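Local structure of molybdenum ABC transporter, periplasmic molybdenum-binding protein (Vibrio cholerae, 4RXL) at residues 5-11 / 51-57; 40-45 / 58-63. The protein binds tungstate and probably serves as the periplasmic solute-binding component (ModA) of a molybdate ABC transporter. All blocks are in the same frame, centred on the assembly; numbering follows the deposited sequence.

Interaction 1: residues 5-11 / 51-57; sequences TLHIYAA and APADLFI. With WO4 (tungstate(VI)ion), chain B.
Two parallel strands of the N-terminal lobe of a periplasmic-binding-protein fold, 6-11 and 55-57, run side by side, axes 4.7 Å apart and 10° between them. Register pairs Ile8 with Leu55, Tyr9 with Phe56 and Ala10 with Ile57 (CA-CA 4.8, 4.8 and 4.5 Å). Backbone hydrogen bonds follow the parallel pattern: Leu55 N to His7 O 3.2 Å, Tyr9 N to Leu55 O 2.9 Å, Ile57 N to Tyr9 O 2.9 Å, Ala11 N to Ile57 O 2.9 Å. Asp54 (phi/psi -96/-35, chi1 m) closes the N-terminal end: its N donates to His7 O (2.8 Å) and OD2 accepts from His7 N (2.8 Å), while OD1 pairs with Lys205. Ile8, Ala10, Leu55 and Ile57 share one apolar face, where Ile8 CG1 meets Leu55 CD1 at 4.0 Å. On the other, Ala53 CB makes a CH-pi contact with the Tyr9 ring, 4.0 Å from its centroid. A water bridges Tyr9 OH (2.5 Å) and Pro52 O (2.6 Å). At the C-terminal end, Ala11 CB reaches tungstate O4 at 3.3 Å.

Interaction 2: residues 40-45 / 58-63; sequences SSSLAR and SANEEW. With WO4 (tungstate(VI)ion), chain B.
A very short hydrogen bond, Ser40 OG to tungstate O3 at 2.4 Å, marks the ligand end of this contact. The same oxygen accepts from Ser40 N (2.6 Å, 136° at the hydrogen), so both donors of one residue converge on O3. Ser40 begins helix 40-49 (phi/psi -61/-36), and its m rotamer also brings OG to Ala59 N, which donates to it over 3.0 Å at 165°; the hydroxyl thereby couples the anion to the 58-63 backbone. The nearest CA pairs are Ser40 with Ser58 (5.2 Å) and Ser41 with Trp63 (6.3 Å). Ala59 CB lies 3.7 Å from tungstate O4. Anion binding at a helix N-terminus, through main-chain NH and hydroxyl, occurs in other oxyanion-binding periplasmic proteins such as those for sulfate, and Ser40 is a predicted molybdate ligand consistent with this geometry. Ser13, Ala126, Val153 and Tyr171 complete the hydrogen-bonded shell. Asn60 is the N-cap of helix 61-69: its OD1 accepts from Trp63 N (2.9 Å); Ser58 OG donates to Asn60 O (2.8 Å). Trp63 (chi1 m, chi2 111°) fits as a knob among Ser40, Ser41, Ala44 and Arg45. Ser41 CA sits over its five-membered ring, 3.7 Å from the centroid and 13° off the normal, and Ala44 CB approaches CE3 at 3.7 Å. Trp63 NE1 bonds to Ala123 O, whereas Arg45 NH2 lies at the indole edge, 3.6 Å from Trp63 CH2.

Overall arrangement
The centres of interactions 1 and 2 lie 12 Å apart, on the same side of the chain's centre, and their segments alternate in sequence: 5-11, 40-45, 51-57, 58-63. Strand 55-57 follows helix 40-49 and leads through 58-60 into helix 61-69, so the second segment of interaction 1 continues directly into that of interaction 2. Helix 40-49 packs against the strand pair: Leu43 CD1 is 3.3 Å from Ala10 O, and Phe56 CZ is 3.5 Å from Ser40 O. Both contacts reach tungstate, and Ala11 CB lies 3.3 Å from Ser40 OG. The end of strand 6-11 (Ala11), the start of helix 40-49 (Ser40) and the loop after strand 55-57 (Ala59) thus form part of the pocket wall.

Interaction 1: residues 5-11 / 51-57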
loop_
_atom_site.group_PDB
_atom_site.type_symbol
_atom_site.label_atom_id
_atom_site.label_comp_id
_atom_site.label_asym_id
_atom_site.label_seq_id
_atom_site.Cartn_x
_atom_site.Cartn_y
_atom_site.Cartn_z
ATOM N N THR A 5 -1.949 23.117 -12.430
ATOM C CA THR A 5 -2.438 21.738 -12.062
ATOM C C THR A 5 -1.323 20.708 -11.756
ATOM O O THR A 5 -0.596 20.283 -12.661
ATOM C CB THR A 5 -3.330 21.138 -13.181
ATOM O OG1 THR A 5 -2.593 21.070 -14.407
ATOM C CG2 THR A 5 -4.575 21.977 -13.404
ATOM N N LEU A 6 -1.214 20.289 -10.491
ATOM C CA LEU A 6 -0.277 19.215 -10.099
ATOM C C LEU A 6 -0.950 17.839 -10.101
ATOM O O LEU A 6 -2.030 17.682 -9.546
ATOM C CB LEU A 6 0.318 19.421 -8.707
ATOM C CG LEU A 6 1.446 20.437 -8.510
ATOM C CD1 LEU A 6 2.129 20.147 -7.185
ATOM C CD2 LEU A 6 2.468 20.427 -9.640
ATOM N N HIS A 7 -0.279 16.850 -10.691
ATOM C CA HIS A 7 -0.761 15.481 -10.782
ATOM C C HIS A 7 0.026 14.566 -9.867
ATOM O O HIS A 7 1.225 14.418 -10.005
ATOM C CB HIS A 7 -0.578 14.976 -12.200
ATOM C CG HIS A 7 -1.455 15.655 -13.196
ATOM N ND1 HIS A 7 -2.702 15.173 -13.527
ATOM C CD2 HIS A 7 -1.264 16.760 -13.948
ATOM C CE1 HIS A 7 -3.246 15.962 -14.434
ATOM N NE2 HIS A 7 -2.397 16.935 -14.702
ATOM N N ILE A 8 -0.664 13.981 -8.908
ATOM C CA ILE A 8 -0.078 13.113 -7.924
ATOM C C ILE A 8 -0.546 11.685 -8.182
ATOM O O ILE A 8 -1.747 11.392 -8.154
ATOM C CB ILE A 8 -0.480 13.534 -6.503
ATOM C CG1 ILE A 8 0.027 14.932 -6.196
ATOM C CG2 ILE A 8 0.067 12.525 -5.496
ATOM C CD1 ILE A 8 -0.635 15.554 -4.993
ATOM N N TYR A 9 0.405 10.797 -8.403
ATOM C CA TYR A 9 0.134 9.370 -8.588
ATOM C C TYR A 9 0.518 8.684 -7.302
ATOM O O TYR A 9 1.659 8.826 -6.873
ATOM C CB TYR A 9 0.990 8.849 -9.748
ATOM C CG TYR A 9 0.397 9.039 -11.130
ATOM C CD1 TYR A 9 -0.027 10.275 -11.562
ATOM C CD2 TYR A 9 0.271 7.961 -12.002
ATOM C CE1 TYR A 9 -0.621 10.471 -12.809
ATOM C CE2 TYR A 9 -0.278 8.128 -13.257
ATOM C CZ TYR A 9 -0.713 9.372 -13.660
ATOM O OH TYR A 9 -1.265 9.509 -14.914
ATOM N N ALA A 10 -0.378 7.942 -6.647
ATOM C CA ALA A 10 -0.083 7.358 -5.344
ATOM C C ALA A 10 -0.656 5.962 -5.204
ATOM O O ALA A 10 -1.801 5.709 -5.582
ATOM C CB ALA A 10 -0.620 8.225 -4.226
ATOM N N ALA A 11 0.132 5.078 -4.590
ATOM C CA ALA A 11 -0.320 3.762 -4.197
ATOM C C ALA A 11 -1.715 3.807 -3.565
ATOM O O ALA A 11 -2.040 4.688 -2.748
ATOM C CB ALA A 11 0.652 3.188 -3.193
ATOM N N ALA A 51 2.716 9.260 -18.937
ATOM C CA ALA A 51 1.579 9.857 -18.219
ATOM C C ALA A 51 2.026 11.106 -17.479
ATOM O O ALA A 51 3.078 11.084 -16.842
ATOM C CB ALA A 51 0.988 8.874 -17.245
ATOM N N PRO A 52 1.234 12.201 -17.556
ATOM C CA PRO A 52 1.641 13.404 -16.822
ATOM C C PRO A 52 1.506 13.154 -15.334
ATOM O O PRO A 52 0.453 12.725 -14.821
ATOM C CB PRO A 52 0.669 14.491 -17.305
ATOM C CG PRO A 52 -0.001 13.929 -18.507
ATOM C CD PRO A 52 0.016 12.438 -18.352
ATOM N N ALA A 53 2.609 13.337 -14.657
ATOM C CA ALA A 53 2.683 13.034 -13.262
ATOM C C ALA A 53 3.764 13.933 -12.734
ATOM O O ALA A 53 4.829 14.027 -13.321
ATOM C CB ALA A 53 3.036 11.581 -13.041
ATOM N N ASP A 54 3.450 14.659 -11.678
ATOM C CA ASP A 54 4.419 15.543 -11.040
ATOM C C ASP A 54 5.073 14.864 -9.854
ATOM O O ASP A 54 6.240 15.090 -9.578
ATOM C CB ASP A 54 3.735 16.842 -10.637
ATOM C CG ASP A 54 3.219 17.621 -11.852
ATOM O OD1 ASP A 54 4.054 18.189 -12.597
ATOM O OD2 ASP A 54 1.980 17.662 -12.087
ATOM N N LEU A 55 4.308 14.049 -9.162
ATOM C CA LEU A 55 4.748 13.350 -7.947
ATOM C C LEU A 55 4.257 11.936 -7.982
ATOM O O LEU A 55 3.137 11.676 -8.471
ATOM C CB LEU A 55 4.150 13.994 -6.688
ATOM C CG LEU A 55 4.478 15.438 -6.311
ATOM C CD1 LEU A 55 3.716 15.792 -5.046
ATOM C CD2 LEU A 55 5.966 15.601 -6.112
ATOM N N PHE A 56 5.051 11.050 -7.400
ATOM C CA PHE A 56 4.718 9.630 -7.270
ATOM C C PHE A 56 4.998 9.106 -5.879
ATOM O O PHE A 56 6.078 9.254 -5.372
ATOM C CB PHE A 56 5.530 8.829 -8.295
ATOM C CG PHE A 56 5.333 7.309 -8.226
ATOM C CD1 PHE A 56 4.083 6.709 -8.149
ATOM C CD2 PHE A 56 6.431 6.482 -8.278
ATOM C CE1 PHE A 56 3.965 5.318 -8.145
ATOM C CE2 PHE A 56 6.306 5.105 -8.236
ATOM C CZ PHE A 56 5.076 4.526 -8.196
ATOM N N ILE A 57 4.012 8.505 -5.243
ATOM C CA ILE A 57 4.204 7.849 -3.951
ATOM C C ILE A 57 3.997 6.363 -4.166
ATOM O O ILE A 57 2.914 5.914 -4.525
ATOM C CB ILE A 57 3.202 8.362 -2.888
ATOM C CG1 ILE A 57 3.425 9.868 -2.655
ATOM C CG2 ILE A 57 3.287 7.561 -1.582
ATOM C CD1 ILE A 57 2.347 10.509 -1.790
HETATM W W WO4 B . -0.433 -0.839 -3.127
HETATM O O1 WO4 B . -2.165 -1.492 -3.915
HETATM O O2 WO4 B . 0.696 -2.270 -2.200
HETATM O O3 WO4 B . 0.703 0.001 -4.623
HETATM O O4 WO4 B . -0.824 0.589 -1.689
HETATM O O HOH W 1 -1.972 11.827 -15.372
#

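Interaction 2: residues 40-45 / 58-63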
loop_
_atom_site.group_PDB
_atom_site.type_symbol
_atom_site.label_atom_id
_atom_site.label_comp_id
_atom_site.label_asym_id
_atom_site.label_seq_id
_atom_site.Cartn_x
_atom_site.Cartn_y
_atom_site.Cartn_z
ATOM N N SER A 40 1.049 0.357 -7.174
ATOM C CA SER A 40 2.267 1.144 -7.368
ATOM C C SER A 40 2.951 0.754 -8.676
ATOM O O SER A 40 3.520 1.603 -9.387
ATOM C CB SER A 40 3.241 0.982 -6.216
ATOM O OG SER A 40 2.647 1.323 -4.975
ATOM N N SER A 41 2.897 -0.539 -9.014
ATOM C CA SER A 41 3.491 -1.060 -10.261
ATOM C C SER A 41 2.812 -0.507 -11.498
ATOM O O SER A 41 3.463 -0.034 -12.442
ATOM C CB SER A 41 3.390 -2.582 -10.236
ATOM O OG SER A 41 2.100 -2.939 -9.759
ATOM N N SER A 42 1.491 -0.526 -11.492
ATOM C CA SER A 42 0.775 0.013 -12.604
ATOM C C SER A 42 1.013 1.542 -12.784
ATOM O O SER A 42 1.231 2.018 -13.897
ATOM C CB SER A 42 -0.695 -0.285 -12.436
ATOM O OG SER A 42 -1.422 0.187 -13.568
ATOM N N LEU A 43 1.020 2.260 -11.652
ATOM C CA LEU A 43 1.262 3.704 -11.705
ATOM C C LEU A 43 2.631 3.988 -12.288
ATOM O O LEU A 43 2.788 4.845 -13.175
ATOM C CB LEU A 43 1.134 4.309 -10.315
ATOM C CG LEU A 43 -0.239 4.218 -9.660
ATOM C CD1 LEU A 43 -0.168 4.707 -8.223
ATOM C CD2 LEU A 43 -1.255 5.019 -10.420
ATOM N N ALA A 44 3.646 3.305 -11.787
ATOM C CA ALA A 44 5.006 3.514 -12.290
ATOM C C ALA A 44 5.142 3.276 -13.784
ATOM O O ALA A 44 5.851 4.009 -14.486
ATOM C CB ALA A 44 6.000 2.629 -11.546
ATOM N N ARG A 45 4.489 2.225 -14.288
ATOM C CA ARG A 45 4.564 1.858 -15.679
ATOM C C ARG A 45 3.845 2.857 -16.563
ATOM O O ARG A 45 4.261 3.116 -17.670
ATOM C CB ARG A 45 4.041 0.433 -15.911
ATOM C CG ARG A 45 4.985 -0.581 -15.317
ATOM C CD ARG A 45 4.407 -1.964 -15.265
ATOM N NE ARG A 45 5.480 -2.958 -15.134
ATOM C CZ ARG A 45 5.357 -4.157 -14.561
ATOM N NH1 ARG A 45 4.214 -4.545 -14.002
ATOM N NH2 ARG A 45 6.410 -4.970 -14.535
ATOM N N SER A 58 5.035 5.590 -3.932
ATOM C CA SER A 58 4.975 4.125 -4.058
ATOM C C SER A 58 4.837 3.449 -2.709
ATOM O O SER A 58 5.263 3.990 -1.697
ATOM C CB SER A 58 6.272 3.681 -4.711
ATOM O OG SER A 58 6.300 2.285 -4.906
ATOM N N ALA A 59 4.268 2.239 -2.681
ATOM C CA ALA A 59 4.200 1.437 -1.467
ATOM C C ALA A 59 5.409 0.519 -1.280
ATOM O O ALA A 59 5.455 -0.267 -0.312
ATOM C CB ALA A 59 2.909 0.667 -1.430
ATOM N N ASN A 60 6.377 0.610 -2.199
ATOM C CA ASN A 60 7.716 0.061 -1.952
ATOM C C ASN A 60 8.835 0.912 -2.545
ATOM O O ASN A 60 8.575 1.795 -3.348
ATOM C CB ASN A 60 7.815 -1.403 -2.400
ATOM C CG ASN A 60 7.766 -1.594 -3.896
ATOM O OD1 ASN A 60 7.867 -0.649 -4.678
ATOM N ND2 ASN A 60 7.600 -2.869 -4.306
ATOM N N GLU A 61 10.074 0.654 -2.153
ATOM C CA GLU A 61 11.193 1.434 -2.668
ATOM C C GLU A 61 11.461 1.110 -4.129
ATOM O O GLU A 61 11.838 1.982 -4.914
ATOM C CB GLU A 61 12.431 1.213 -1.783
ATOM C CG GLU A 61 12.234 1.867 -0.403
ATOM C CD GLU A 61 13.239 1.452 0.659
ATOM O OE1 GLU A 61 13.572 0.251 0.741
ATOM O OE2 GLU A 61 13.665 2.329 1.444
ATOM N N GLU A 62 11.208 -0.138 -4.497
ATOM C CA GLU A 62 11.557 -0.667 -5.806
ATOM C C GLU A 62 10.880 0.116 -6.926
ATOM O O GLU A 62 11.548 0.497 -7.887
ATOM C CB GLU A 62 11.209 -2.165 -5.879
ATOM C CG GLU A 62 12.185 -3.070 -5.102
ATOM C CD GLU A 62 12.199 -2.894 -3.569
ATOM O OE1 GLU A 62 11.123 -2.596 -2.963
ATOM O OE2 GLU A 62 13.298 -3.086 -2.964
ATOM N N TRP A 63 9.583 0.376 -6.828
ATOM C CA TRP A 63 8.922 1.042 -7.948
ATOM C C TRP A 63 9.343 2.490 -8.115
ATOM O O TRP A 63 9.277 3.004 -9.227
ATOM C CB TRP A 63 7.402 0.909 -7.906
ATOM C CG TRP A 63 7.025 -0.502 -8.318
ATOM C CD1 TRP A 63 6.487 -1.491 -7.530
ATOM C CD2 TRP A 63 7.206 -1.068 -9.610
ATOM N NE1 TRP A 63 6.314 -2.649 -8.266
ATOM C CE2 TRP A 63 6.756 -2.412 -9.546
ATOM C CE3 TRP A 63 7.698 -0.573 -10.822
ATOM C CZ2 TRP A 63 6.776 -3.239 -10.636
ATOM C CZ3 TRP A 63 7.733 -1.403 -11.898
ATOM C CH2 TRP A 63 7.265 -2.729 -11.804
HETATM W W WO4 B . -0.433 -0.839 -3.127
HETATM O O1 WO4 B . -2.165 -1.492 -3.915
HETATM O O2 WO4 B . 0.696 -2.270 -2.200
HETATM O O3 WO4 B . 0.703 0.001 -4.623
HETATM O O4 WO4 B . -0.824 0.589 -1.689
#